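Local atomic coordinates of mandelate racemase / muconate lactonizing enzyme, C-terminal domain protein (Pseudovibrio sp. JE062, PDB entry 4JHM), a protein that belongs to the mandelate racemase / muconate lactonizing enzyme family, in which an N-terminal domain is joined to an enolase-like C-terminal domain related to TIM barrels. Residues 297-302 with 322-327; 270-275 with 308-313; 228-233 with 263-268; 205-210 with 238-243. One frame throughout, in Å; residues are numbered along the deposited sequence.

Interaction 1 (297-302 with 322-327); sequences EIQSMG and FFEQFY
Glu297 to Met301 runs nearly alongside Phe322 to Phe326, the two directions 15° apart, and the CA atoms of Ser300 and Glu324 come within 5.1 Å. At one end the carboxylate of Glu297, its chain bent at chi2, reaches the backbone of 322-327: OE1, with its syn lone pair, accepts from Phe322 N at 3.2 Å, while OE2 is held by the backbone N of Asn321. Glu324, CG anti to its backbone N (chi1 -180°) and extended beyond, lays its carboxylate against Met301. OE2 takes a weak bond from Met301 N at 3.3 Å, and OE1 turns to Ser139 and Lys165. Ser300 OG sits over one face of the Phe323 ring, offset toward the rim, with Ile298 CD1 4.0 Å from Phe323 CD2. Selenomethionine Met301 makes an oblique Met-aromatic contact, SE 3.9 Å from Phe326 CD1. Strand 323-326 is paired in parallel with strand 133-139 in the barrel sheet, and helix 304-316, which packs on Phe323 through Leu311, links the two segments.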
loop_
_atom_site.group_PDB
_atom_site.type_symbol
_atom_site.label_atom_id
_atom_site.label_comp_id
_atom_site.label_asym_id
_atom_site.label_seq_id
_atom_site.Cartn_x
_atom_site.Cartn_y
_atom_site.Cartn_z
ATOM N N GLU A 297 18.884 -14.628 -16.684
ATOM C CA GLU A 297 19.031 -15.737 -17.617
ATOM C C GLU A 297 19.030 -15.206 -19.043
ATOM O O GLU A 297 17.999 -14.770 -19.548
ATOM C CB GLU A 297 17.907 -16.753 -17.421
ATOM C CG GLU A 297 17.861 -17.333 -16.017
ATOM C CD GLU A 297 19.184 -17.942 -15.579
ATOM O OE1 GLU A 297 19.880 -18.528 -16.433
ATOM O OE2 GLU A 297 19.522 -17.850 -14.376
ATOM N N ILE A 298 20.194 -15.242 -19.683
ATOM C CA ILE A 298 20.378 -14.636 -20.996
ATOM C C ILE A 298 19.581 -15.341 -22.078
ATOM O O ILE A 298 19.440 -16.563 -22.085
ATOM C CB ILE A 298 21.863 -14.634 -21.440
ATOM C CG1 ILE A 298 22.467 -16.037 -21.319
ATOM C CG2 ILE A 298 22.669 -13.635 -20.623
ATOM C CD1 ILE A 298 23.896 -16.140 -21.808
ATOM N N GLN A 299 19.059 -14.545 -22.996
ATOM C CA GLN A 299 18.494 -15.068 -24.212
ATOM C C GLN A 299 19.604 -15.064 -25.250
ATOM O O GLN A 299 19.797 -14.081 -25.966
ATOM C CB GLN A 299 17.324 -14.200 -24.658
ATOM C CG GLN A 299 16.839 -14.493 -26.060
ATOM C CD GLN A 299 15.356 -14.276 -26.199
ATOM O OE1 GLN A 299 14.908 -13.450 -26.995
ATOM N NE2 GLN A 299 14.579 -15.009 -25.413
ATOM N N SER A 300 20.352 -16.160 -25.308
ATOM C CA SER A 300 21.499 -16.252 -26.204
ATOM C C SER A 300 21.188 -17.097 -27.430
ATOM O O SER A 300 22.093 -17.525 -28.127
ATOM C CB SER A 300 22.700 -16.846 -25.470
ATOM O OG SER A 300 22.549 -18.245 -25.286
HETATM N N MSE A 301 19.907 -17.333 -27.690
HETATM C CA MSE A 301 19.495 -18.076 -28.878
HETATM C C MSE A 301 19.730 -17.242 -30.104
HETATM O O MSE A 301 19.203 -16.142 -30.226
HETATM C CB MSE A 301 18.019 -18.436 -28.769
HETATM C CG MSE A 301 17.286 -18.256 -30.093
HETATM SE SE MSE A 301 16.410 -19.946 -30.577
HETATM C CE MSE A 301 14.536 -19.423 -30.241
ATOM N N GLY A 302 20.531 -17.761 -31.028
ATOM C CA GLY A 302 20.831 -17.052 -32.268
ATOM C C GLY A 302 22.151 -17.476 -32.882
ATOM O O GLY A 302 22.648 -18.565 -32.608
ATOM N N PHE A 322 22.396 -20.404 -16.718
ATOM C CA PHE A 322 22.546 -21.096 -18.001
ATOM C C PHE A 322 22.896 -20.208 -19.194
ATOM O O PHE A 322 22.717 -18.992 -19.175
ATOM C CB PHE A 322 21.268 -21.866 -18.341
ATOM C CG PHE A 322 20.878 -22.887 -17.315
ATOM C CD1 PHE A 322 21.475 -24.138 -17.302
ATOM C CD2 PHE A 322 19.898 -22.603 -16.374
ATOM C CE1 PHE A 322 21.113 -25.084 -16.361
ATOM C CE2 PHE A 322 19.531 -23.545 -15.431
ATOM C CZ PHE A 322 20.141 -24.787 -15.424
ATOM N N PHE A 323 23.398 -20.861 -20.234
ATOM C CA PHE A 323 23.622 -20.257 -21.538
ATOM C C PHE A 323 22.705 -20.982 -22.503
ATOM O O PHE A 323 22.784 -22.205 -22.634
ATOM C CB PHE A 323 25.080 -20.435 -21.969
ATOM C CG PHE A 323 25.307 -20.268 -23.442
ATOM C CD1 PHE A 323 25.206 -21.351 -24.299
ATOM C CD2 PHE A 323 25.641 -19.035 -23.972
ATOM C CE1 PHE A 323 25.425 -21.204 -25.659
ATOM C CE2 PHE A 323 25.860 -18.880 -25.332
ATOM C CZ PHE A 323 25.752 -19.965 -26.176
ATOM N N GLU A 324 21.822 -20.235 -23.156
ATOM C CA GLU A 324 20.880 -20.823 -24.095
ATOM C C GLU A 324 21.627 -21.328 -25.329
ATOM O O GLU A 324 22.257 -20.555 -26.048
ATOM C CB GLU A 324 19.817 -19.800 -24.490
ATOM C CG GLU A 324 18.777 -20.325 -25.465
ATOM C CD GLU A 324 17.580 -19.408 -25.599
ATOM O OE1 GLU A 324 16.498 -19.912 -25.959
ATOM O OE2 GLU A 324 17.715 -18.189 -25.346
ATOM N N GLN A 325 21.562 -22.633 -25.556
ATOM C CA GLN A 325 22.212 -23.242 -26.706
ATOM C C GLN A 325 21.184 -23.960 -27.562
ATOM O O GLN A 325 20.697 -25.034 -27.195
ATOM C CB GLN A 325 23.276 -24.241 -26.252
ATOM C CG GLN A 325 23.955 -24.982 -27.394
ATOM C CD GLN A 325 24.989 -24.131 -28.099
ATOM O OE1 GLN A 325 24.744 -23.595 -29.182
ATOM N NE2 GLN A 325 26.150 -23.989 -27.479
ATOM N N PHE A 326 20.848 -23.366 -28.700
ATOM C CA PHE A 326 19.954 -24.022 -29.635
ATOM C C PHE A 326 20.663 -25.222 -30.252
ATOM O O PHE A 326 21.815 -25.129 -30.676
ATOM C CB PHE A 326 19.486 -23.066 -30.730
ATOM C CG PHE A 326 18.513 -23.690 -31.679
ATOM C CD1 PHE A 326 17.150 -23.649 -31.421
ATOM C CD2 PHE A 326 18.958 -24.348 -32.813
ATOM C CE1 PHE A 326 16.247 -24.239 -32.289
ATOM C CE2 PHE A 326 18.062 -24.938 -33.685
ATOM C CZ PHE A 326 16.704 -24.884 -33.422
ATOM N N TYR A 327 19.959 -26.347 -30.298
ATOM C CA TYR A 327 20.521 -27.606 -30.769
ATOM C C TYR A 327 19.530 -28.178 -31.779
ATOM O O TYR A 327 18.341 -28.287 -31.469
ATOM C CB TYR A 327 20.721 -28.547 -29.571
ATOM C CG TYR A 327 21.521 -29.800 -29.851
ATOM C CD1 TYR A 327 22.808 -29.727 -30.370
ATOM C CD2 TYR A 327 20.998 -31.058 -29.570
ATOM C CE1 TYR A 327 23.542 -30.870 -30.622
ATOM C CE2 TYR A 327 21.724 -32.210 -29.818
ATOM C CZ TYR A 327 22.994 -32.111 -30.343
ATOM O OH TYR A 327 23.723 -33.253 -30.591
#

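Interaction 2 (270-275 with 308-313); sequences RQDATV and AANLHV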
loop_
_atom_site.group_PDB
_atom_site.type_symbol
_atom_site.label_atom_id
_atom_site.label_comp_id
_atom_site.label_asym_id
_atom_site.label_seq_id
_atom_site.Cartn_x
_atom_site.Cartn_y
_atom_site.Cartn_z
ATOM N N ARG A 270 15.287 -11.484 -18.030
ATOM C CA ARG A 270 15.722 -12.112 -19.259
ATOM C C ARG A 270 15.915 -11.045 -20.313
ATOM O O ARG A 270 14.964 -10.394 -20.732
ATOM C CB ARG A 270 14.698 -13.142 -19.719
ATOM C CG ARG A 270 14.894 -13.623 -21.148
ATOM C CD ARG A 270 13.839 -14.654 -21.507
ATOM N NE ARG A 270 13.696 -15.604 -20.410
ATOM C CZ ARG A 270 14.532 -16.609 -20.187
ATOM N NH1 ARG A 270 15.559 -16.808 -21.001
ATOM N NH2 ARG A 270 14.341 -17.414 -19.151
ATOM N N GLN A 271 17.162 -10.865 -20.723
ATOM C CA GLN A 271 17.503 -9.875 -21.717
ATOM C C GLN A 271 18.438 -10.499 -22.719
ATOM O O GLN A 271 19.038 -11.540 -22.463
ATOM C CB GLN A 271 18.201 -8.686 -21.076
ATOM C CG GLN A 271 17.341 -7.904 -20.108
ATOM C CD GLN A 271 16.396 -6.962 -20.811
ATOM O OE1 GLN A 271 15.437 -7.391 -21.445
ATOM N NE2 GLN A 271 16.663 -5.662 -20.700
ATOM N N ASP A 272 18.554 -9.842 -23.862
ATOM C CA ASP A 272 19.465 -10.244 -24.909
ATOM C C ASP A 272 20.299 -9.015 -25.219
ATOM O O ASP A 272 19.761 -7.923 -25.406
ATOM C CB ASP A 272 18.672 -10.700 -26.135
ATOM C CG ASP A 272 19.545 -11.315 -27.208
ATOM O OD1 ASP A 272 20.779 -11.135 -27.163
ATOM O OD2 ASP A 272 18.986 -11.980 -28.104
ATOM N N ALA A 273 21.613 -9.182 -25.243
ATOM C CA ALA A 273 22.507 -8.071 -25.499
ATOM C C ALA A 273 22.234 -7.480 -26.876
ATOM O O ALA A 273 22.399 -6.283 -27.085
ATOM C CB ALA A 273 23.952 -8.527 -25.392
ATOM N N THR A 274 21.802 -8.325 -27.808
ATOM C CA THR A 274 21.564 -7.903 -29.185
ATOM C C THR A 274 20.187 -7.274 -29.368
ATOM O O THR A 274 19.754 -7.041 -30.500
ATOM C CB THR A 274 21.650 -9.098 -30.148
ATOM O OG1 THR A 274 20.594 -10.019 -29.856
ATOM C CG2 THR A 274 22.985 -9.799 -30.011
ATOM N N VAL A 275 19.497 -7.006 -28.260
ATOM C CA VAL A 275 18.163 -6.419 -28.315
ATOM C C VAL A 275 18.035 -5.190 -27.419
ATOM O O VAL A 275 17.477 -4.173 -27.835
ATOM C CB VAL A 275 17.078 -7.440 -27.916
ATOM C CG1 VAL A 275 15.752 -6.739 -27.667
ATOM C CG2 VAL A 275 16.908 -8.496 -28.993
ATOM N N ALA A 308 27.828 -15.314 -28.508
ATOM C CA ALA A 308 29.043 -14.909 -27.800
ATOM C C ALA A 308 28.831 -13.654 -26.954
ATOM O O ALA A 308 29.262 -13.593 -25.803
ATOM C CB ALA A 308 30.182 -14.692 -28.790
ATOM N N ALA A 309 28.165 -12.662 -27.536
ATOM C CA ALA A 309 27.913 -11.391 -26.864
ATOM C C ALA A 309 27.302 -11.601 -25.486
ATOM O O ALA A 309 27.739 -11.000 -24.508
ATOM C CB ALA A 309 26.994 -10.524 -27.711
ATOM N N ASN A 310 26.287 -12.457 -25.424
ATOM C CA ASN A 310 25.615 -12.778 -24.172
ATOM C C ASN A 310 26.479 -13.664 -23.283
ATOM O O ASN A 310 26.589 -13.439 -22.075
ATOM C CB ASN A 310 24.283 -13.478 -24.453
ATOM C CG ASN A 310 23.310 -12.604 -25.228
ATOM O OD1 ASN A 310 22.704 -11.686 -24.675
ATOM N ND2 ASN A 310 23.146 -12.897 -26.512
ATOM N N LEU A 311 27.094 -14.679 -23.879
ATOM C CA LEU A 311 27.904 -15.612 -23.112
ATOM C C LEU A 311 28.965 -14.859 -22.313
ATOM O O LEU A 311 29.241 -15.189 -21.156
ATOM C CB LEU A 311 28.562 -16.640 -24.035
ATOM C CG LEU A 311 29.629 -17.531 -23.389
ATOM C CD1 LEU A 311 29.082 -18.287 -22.188
ATOM C CD2 LEU A 311 30.194 -18.506 -24.408
ATOM N N HIS A 312 29.555 -13.843 -22.931
ATOM C CA HIS A 312 30.634 -13.101 -22.301
ATOM C C HIS A 312 30.152 -12.372 -21.057
ATOM O O HIS A 312 30.762 -12.451 -19.991
ATOM C CB HIS A 312 31.250 -12.112 -23.290
ATOM C CG HIS A 312 32.330 -12.709 -24.133
ATOM N ND1 HIS A 312 33.584 -12.990 -23.638
ATOM C CD2 HIS A 312 32.343 -13.090 -25.431
ATOM C CE1 HIS A 312 34.325 -13.513 -24.597
ATOM N NE2 HIS A 312 33.596 -13.585 -25.695
ATOM N N VAL A 313 29.049 -11.661 -21.198
ATOM C CA VAL A 313 28.491 -10.930 -20.082
ATOM C C VAL A 313 28.162 -11.898 -18.945
ATOM O O VAL A 313 28.422 -11.602 -17.783
ATOM C CB VAL A 313 27.239 -10.144 -20.515
ATOM C CG1 VAL A 313 26.690 -9.328 -19.358
ATOM C CG2 VAL A 313 27.576 -9.241 -21.693
#
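Asp272 and Ala273 meet Asn310 where an Asx turn in segment 270-275, within the loop before helix 279-291, faces helix 304-316, inside the enolase-like, TIM-barrel-related part of the chain. Hydrogen bonds carry the contact, and both arms of the Asn310 amide take part. Its OD1 receives Ala273 N at 2.8 Å in an almost straight bond (176° at the hydrogen), the donor tilted modestly out of the carbonyl plane. Its ND2 donates a hydrogen bond to Asp272 OD1 at 3.0 Å, with the acceptor close to the amide plane; the same nitrogen is also bound to Thr306 O, one turn earlier in the helix. Asn310 CG lies anti to its carbonyl carbon (chi1 -62°), and its side chain crosses that of Asp272 at about a right angle. The amide thus spans a side-chain acceptor and a backbone donor of successive residues, which fixes its rotation. Apolar contact is slight by comparison: Ala273 CB approaches Ala309 CB at 4.3 Å, methyl to methyl. Within the loop, the turn itself is closed by Thr274 N, which donates to Asp272 OD1 at 3.1 Å, and a weak bond from Thr274 OG1 reaches the same oxygen. Both Thr274 N and Asn310 ND2 meet OD1 from above the carboxylate plane, and they do so from its opposite faces.

Interaction 3 (228-233 with 263-268); sequences YDFKTY and TGMWSD
A Schellman motif ends helix 254-262, and its exit brings Met265 and Trp266 against Phe230 and Tyr233 in the first turn of helix 230-239. Gly264, at positive phi, is the C-prime residue, and Met265 N returns to Ala260 O. From there the side chain of selenomethionine Met265 reaches out, CG anti to the carbonyl carbon (chi1 -64°) and the chain extended beyond it, to lie over one face of the Phe230 ring. Its last two atoms lie over the face: SE is 3.9 Å from the ring centroid, a Met-aromatic contact, and CE, offset toward the rim, is 3.7 Å from it in a CH-pi contact. Tyr228 O lies over the opposite face of the same ring. Tyr233, three residues on in the helix, has CD1 3.4 Å from Met265 O. Trp266 then turns its edge to the face of Tyr233 in an offset edge-to-face pair, planes at 74° and centroids 5.6 Å apart. No hydrogen bond joins the two segments. The start of helix 230-239 is capped by Asp229, whose OD1 accepts from Thr232 N. Around the contact, Met265 also packs on His259 and Ala260 of helix 254-262, and Tyr233 on Ile244 of strand 243-245, while His259 of a neighbouring subunit meets Phe230 edge-to-face.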
loop_
_atom_site.group_PDB
_atom_site.type_symbol
_atom_site.label_atom_id
_atom_site.label_comp_id
_atom_site.label_asym_id
_atom_site.label_seq_id
_atom_site.Cartn_x
_atom_site.Cartn_y
_atom_site.Cartn_z
ATOM N N TYR A 228 3.191 -7.600 -20.971
ATOM C CA TYR A 228 2.623 -6.344 -20.492
ATOM C C TYR A 228 1.483 -6.563 -19.512
ATOM O O TYR A 228 0.964 -5.608 -18.949
ATOM C CB TYR A 228 2.160 -5.485 -21.668
ATOM C CG TYR A 228 3.296 -5.143 -22.591
ATOM C CD1 TYR A 228 4.289 -4.256 -22.195
ATOM C CD2 TYR A 228 3.398 -5.728 -23.844
ATOM C CE1 TYR A 228 5.342 -3.946 -23.030
ATOM C CE2 TYR A 228 4.449 -5.422 -24.688
ATOM C CZ TYR A 228 5.416 -4.530 -24.275
ATOM O OH TYR A 228 6.467 -4.228 -25.106
ATOM N N ASP A 229 1.100 -7.819 -19.317
ATOM C CA ASP A 229 0.050 -8.160 -18.375
ATOM C C ASP A 229 0.669 -8.296 -16.997
ATOM O O ASP A 229 0.762 -9.386 -16.451
ATOM C CB ASP A 229 -0.637 -9.461 -18.780
ATOM C CG ASP A 229 -1.764 -9.845 -17.837
ATOM O OD1 ASP A 229 -1.945 -9.181 -16.788
ATOM O OD2 ASP A 229 -2.471 -10.824 -18.141
ATOM N N PHE A 230 1.077 -7.168 -16.435
ATOM C CA PHE A 230 1.839 -7.152 -15.199
ATOM C C PHE A 230 1.142 -7.922 -14.076
ATOM O O PHE A 230 1.729 -8.829 -13.486
ATOM C CB PHE A 230 2.119 -5.709 -14.766
ATOM C CG PHE A 230 2.903 -4.904 -15.771
ATOM C CD1 PHE A 230 3.650 -5.523 -16.765
ATOM C CD2 PHE A 230 2.915 -3.517 -15.708
ATOM C CE1 PHE A 230 4.374 -4.774 -17.680
ATOM C CE2 PHE A 230 3.642 -2.764 -16.619
ATOM C CZ PHE A 230 4.374 -3.393 -17.604
ATOM N N LYS A 231 -0.102 -7.563 -13.780
ATOM C CA LYS A 231 -0.838 -8.191 -12.678
ATOM C C LYS A 231 -0.829 -9.732 -12.728
ATOM O O LYS A 231 -0.743 -10.389 -11.685
ATOM C CB LYS A 231 -2.281 -7.670 -12.629
ATOM C CG LYS A 231 -2.484 -6.443 -11.748
ATOM C CD LYS A 231 -3.605 -5.565 -12.283
ATOM C CE LYS A 231 -4.327 -4.808 -11.178
ATOM N NZ LYS A 231 -5.422 -5.616 -10.562
ATOM N N THR A 232 -0.912 -10.306 -13.925
ATOM C CA THR A 232 -0.917 -11.758 -14.065
ATOM C C THR A 232 0.430 -12.343 -13.673
ATOM O O THR A 232 0.497 -13.324 -12.917
ATOM C CB THR A 232 -1.256 -12.191 -15.498
ATOM O OG1 THR A 232 -2.606 -11.822 -15.799
ATOM C CG2 THR A 232 -1.114 -13.688 -15.655
ATOM N N TYR A 233 1.500 -11.746 -14.193
ATOM C CA TYR A 233 2.851 -12.130 -13.804
ATOM C C TYR A 233 3.018 -12.045 -12.277
ATOM O O TYR A 233 3.549 -12.960 -11.648
ATOM C CB TYR A 233 3.873 -11.228 -14.485
ATOM C CG TYR A 233 4.434 -11.763 -15.783
ATOM C CD1 TYR A 233 5.535 -12.605 -15.783
ATOM C CD2 TYR A 233 3.889 -11.401 -17.009
ATOM C CE1 TYR A 233 6.066 -13.093 -16.960
ATOM C CE2 TYR A 233 4.420 -11.883 -18.195
ATOM C CZ TYR A 233 5.511 -12.730 -18.163
ATOM O OH TYR A 233 6.060 -13.224 -19.329
ATOM N N THR A 263 8.319 -4.691 -8.302
ATOM C CA THR A 263 6.905 -4.962 -8.066
ATOM C C THR A 263 6.581 -6.457 -8.098
ATOM O O THR A 263 5.409 -6.843 -8.063
ATOM C CB THR A 263 6.022 -4.217 -9.088
ATOM O OG1 THR A 263 6.398 -4.586 -10.421
ATOM C CG2 THR A 263 6.184 -2.722 -8.931
ATOM N N GLY A 264 7.616 -7.291 -8.171
ATOM C CA GLY A 264 7.443 -8.742 -8.095
ATOM C C GLY A 264 6.811 -9.379 -9.324
ATOM O O GLY A 264 6.054 -10.342 -9.213
HETATM N N MSE A 265 7.131 -8.851 -10.501
HETATM C CA MSE A 265 6.644 -9.413 -11.757
HETATM C C MSE A 265 7.422 -10.623 -12.186
HETATM O O MSE A 265 6.871 -11.514 -12.833
HETATM C CB MSE A 265 6.800 -8.381 -12.862
HETATM C CG MSE A 265 5.934 -7.163 -12.585
HETATM SE SE MSE A 265 5.877 -6.053 -14.201
HETATM C CE MSE A 265 5.119 -4.452 -13.345
ATOM N N TRP A 266 8.709 -10.658 -11.841
ATOM C CA TRP A 266 9.616 -11.692 -12.328
ATOM C C TRP A 266 10.370 -12.412 -11.219
ATOM O O TRP A 266 10.671 -11.828 -10.179
ATOM C CB TRP A 266 10.662 -11.069 -13.240
ATOM C CG TRP A 266 10.131 -10.319 -14.418
ATOM C CD1 TRP A 266 8.928 -10.487 -15.032
ATOM C CD2 TRP A 266 10.823 -9.310 -15.160
ATOM N NE1 TRP A 266 8.817 -9.626 -16.099
ATOM C CE2 TRP A 266 9.970 -8.895 -16.197
ATOM C CE3 TRP A 266 12.077 -8.710 -15.039
ATOM C CZ2 TRP A 266 10.333 -7.911 -17.108
ATOM C CZ3 TRP A 266 12.432 -7.732 -15.942
ATOM C CH2 TRP A 266 11.565 -7.345 -16.964
ATOM N N SER A 267 10.711 -13.672 -11.470
ATOM C CA SER A 267 11.620 -14.428 -10.600
ATOM C C SER A 267 13.069 -14.280 -11.073
ATOM O O SER A 267 14.011 -14.603 -10.349
ATOM C CB SER A 267 11.245 -15.902 -10.603
ATOM O OG SER A 267 9.862 -16.071 -10.376
ATOM N N ASP A 268 13.237 -13.805 -12.302
ATOM C CA ASP A 268 14.553 -13.481 -12.847
ATOM C C ASP A 268 14.389 -12.319 -13.808
ATOM O O ASP A 268 13.325 -11.699 -13.865
ATOM C CB ASP A 268 15.165 -14.686 -13.570
ATOM C CG ASP A 268 14.305 -15.192 -14.723
ATOM O OD1 ASP A 268 13.626 -14.377 -15.390
ATOM O OD2 ASP A 268 14.315 -16.419 -14.968
#

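Interaction 4 (205-210 with 238-243); sequences QAMKMA and ANTDLE
Met207 sends CG anti to its backbone N (chi1 -179°) and then bends at chi2 (67°) and chi3, which carries the selenium and methyl of this selenomethionine across to Asn239 and Thr240. CE comes to 4.1 Å from Asn239 CB, and SE to 4.0 Å from Thr240 CG2; the Met207 and Thr240 side chains run past one another, pointing opposite ways. One helical turn on, Ala210 faces Leu242, whose CG is anti to its backbone N. Leu242 CD2 lies 3.9 Å from Ala210 CB and 3.7 Å from Ala210 O. Ala210 CB also nears Thr240 CG2 at 4.3 Å; no hydrogen bond joins the segments. The polar branch of Thr240 serves the chain's own turn: OG1 accepts from Leu242 N at 3.2 Å, an ST turn, and is also bound to Leu236 O. Leu236, in helix 230-239, packs on Met207 and Ala210 as well, and Asp241 of a neighbouring subunit touches Met207. The arrangement is packing between helix 203-215 and the end of helix 230-239 with the turn into strand 243-245; helices 203-215 and 230-239 follow one another around a beta/alpha barrel, flanking its parallel strands.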
loop_
_atom_site.group_PDB
_atom_site.type_symbol
_atom_site.label_atom_id
_atom_site.label_comp_id
_atom_site.label_asym_id
_atom_site.label_seq_id
_atom_site.Cartn_x
_atom_site.Cartn_y
_atom_site.Cartn_z
ATOM N N GLN A 205 -4.849 -20.597 -17.826
ATOM C CA GLN A 205 -3.990 -21.654 -18.338
ATOM C C GLN A 205 -2.585 -21.516 -17.762
ATOM O O GLN A 205 -1.967 -22.500 -17.360
ATOM C CB GLN A 205 -3.949 -21.607 -19.873
ATOM C CG GLN A 205 -5.263 -22.024 -20.522
ATOM C CD GLN A 205 -5.366 -21.652 -21.992
ATOM O OE1 GLN A 205 -4.381 -21.286 -22.638
ATOM N NE2 GLN A 205 -6.575 -21.746 -22.529
ATOM N N ALA A 206 -2.087 -20.288 -17.719
ATOM C CA ALA A 206 -0.751 -20.031 -17.216
ATOM C C ALA A 206 -0.634 -20.556 -15.800
ATOM O O ALA A 206 0.316 -21.255 -15.468
ATOM C CB ALA A 206 -0.452 -18.544 -17.253
HETATM N N MSE A 207 -1.613 -20.223 -14.968
HETATM C CA MSE A 207 -1.603 -20.656 -13.574
HETATM C C MSE A 207 -1.724 -22.150 -13.473
HETATM O O MSE A 207 -1.121 -22.766 -12.610
HETATM C CB MSE A 207 -2.736 -19.989 -12.806
HETATM C CG MSE A 207 -2.730 -20.419 -11.339
HETATM SE SE MSE A 207 -1.136 -19.736 -10.396
HETATM C CE MSE A 207 -1.770 -17.896 -10.127
ATOM N N LYS A 208 -2.502 -22.757 -14.353
ATOM C CA LYS A 208 -2.695 -24.194 -14.302
ATOM C C LYS A 208 -1.378 -24.922 -14.590
ATOM O O LYS A 208 -1.008 -25.868 -13.891
ATOM C CB LYS A 208 -3.764 -24.614 -15.307
ATOM C CG LYS A 208 -4.630 -25.766 -14.834
ATOM C CD LYS A 208 -5.945 -25.282 -14.249
ATOM C CE LYS A 208 -6.944 -24.937 -15.343
ATOM N NZ LYS A 208 -8.337 -24.855 -14.816
HETATM N N MSE A 209 -0.672 -24.469 -15.621
HETATM C CA MSE A 209 0.582 -25.097 -16.037
HETATM C C MSE A 209 1.652 -24.901 -15.007
HETATM O O MSE A 209 2.466 -25.795 -14.770
HETATM C CB MSE A 209 1.042 -24.485 -17.357
HETATM C CG MSE A 209 2.437 -24.951 -17.774
HETATM SE SE MSE A 209 2.439 -26.820 -18.419
HETATM C CE MSE A 209 1.004 -26.712 -19.761
ATOM N N ALA A 210 1.664 -23.724 -14.388
ATOM C CA ALA A 210 2.698 -23.374 -13.415
ATOM C C ALA A 210 2.591 -24.256 -12.178
ATOM O O ALA A 210 3.592 -24.808 -11.713
ATOM C CB ALA A 210 2.586 -21.910 -13.035
ATOM N N ALA A 238 3.531 -14.768 -7.204
ATOM C CA ALA A 238 3.104 -14.629 -5.816
ATOM C C ALA A 238 2.432 -15.892 -5.293
ATOM O O ALA A 238 2.345 -16.084 -4.084
ATOM C CB ALA A 238 2.174 -13.436 -5.665
ATOM N N ASN A 239 1.962 -16.748 -6.196
ATOM C CA ASN A 239 1.193 -17.919 -5.788
ATOM C C ASN A 239 1.844 -19.266 -6.112
ATOM O O ASN A 239 1.228 -20.309 -5.906
ATOM C CB ASN A 239 -0.213 -17.861 -6.380
ATOM C CG ASN A 239 -1.087 -16.833 -5.698
ATOM O OD1 ASN A 239 -1.818 -17.148 -4.761
ATOM N ND2 ASN A 239 -1.006 -15.594 -6.151
ATOM N N THR A 240 3.078 -19.242 -6.614
ATOM C CA THR A 240 3.859 -20.461 -6.818
ATOM C C THR A 240 5.319 -20.203 -6.484
ATOM O O THR A 240 5.730 -19.062 -6.295
ATOM C CB THR A 240 3.804 -20.968 -8.275
ATOM O OG1 THR A 240 4.787 -20.281 -9.064
ATOM C CG2 THR A 240 2.417 -20.772 -8.880
ATOM N N ASP A 241 6.103 -21.274 -6.427
ATOM C CA ASP A 241 7.535 -21.170 -6.170
ATOM C C ASP A 241 8.329 -21.393 -7.456
ATOM O O ASP A 241 9.559 -21.358 -7.465
ATOM C CB ASP A 241 7.945 -22.174 -5.095
ATOM C CG ASP A 241 7.325 -21.860 -3.745
ATOM O OD1 ASP A 241 6.911 -20.698 -3.531
ATOM O OD2 ASP A 241 7.252 -22.772 -2.895
ATOM N N LEU A 242 7.607 -21.610 -8.547
ATOM C CA LEU A 242 8.215 -21.844 -9.843
ATOM C C LEU A 242 8.810 -20.550 -10.389
ATOM O O LEU A 242 8.168 -19.499 -10.349
ATOM C CB LEU A 242 7.149 -22.368 -10.806
ATOM C CG LEU A 242 7.584 -22.711 -12.228
ATOM C CD1 LEU A 242 8.408 -23.986 -12.223
ATOM C CD2 LEU A 242 6.364 -22.852 -13.125
ATOM N N GLU A 243 10.033 -20.626 -10.903
ATOM C CA GLU A 243 10.659 -19.475 -11.548
ATOM C C GLU A 243 9.820 -19.029 -12.750
ATOM O O GLU A 243 9.553 -19.822 -13.653
ATOM C CB GLU A 243 12.085 -19.829 -11.991
ATOM C CG GLU A 243 12.869 -18.691 -12.640
ATOM C CD GLU A 243 14.329 -19.048 -12.883
ATOM O OE1 GLU A 243 14.742 -20.160 -12.485
ATOM O OE2 GLU A 243 15.064 -18.222 -13.471
#

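All four contacts lie in the enolase-like, barrel-related region. Interactions 1 and 2 form one pair, with centres 9 Å apart: Gln299 N probably bonds to Gln271 O at 3.1 Å, and their segments alternate along the chain. Interactions 3 and 4 form another, centres 12 Å apart; both use helix 230-239, and both touch the same neighbouring subunit. The pairs meet at acidic residues, since Glu297 CG of interaction 1 approaches Asp268 OD2 of interaction 3 at 3.8 Å and Glu243 OE2 of interaction 4 at 3.9 Å, although the centres of 1 and 4 are about 23 Å apart. Interactions 2 and 4 stay separate, nearest atoms about 6 Å apart.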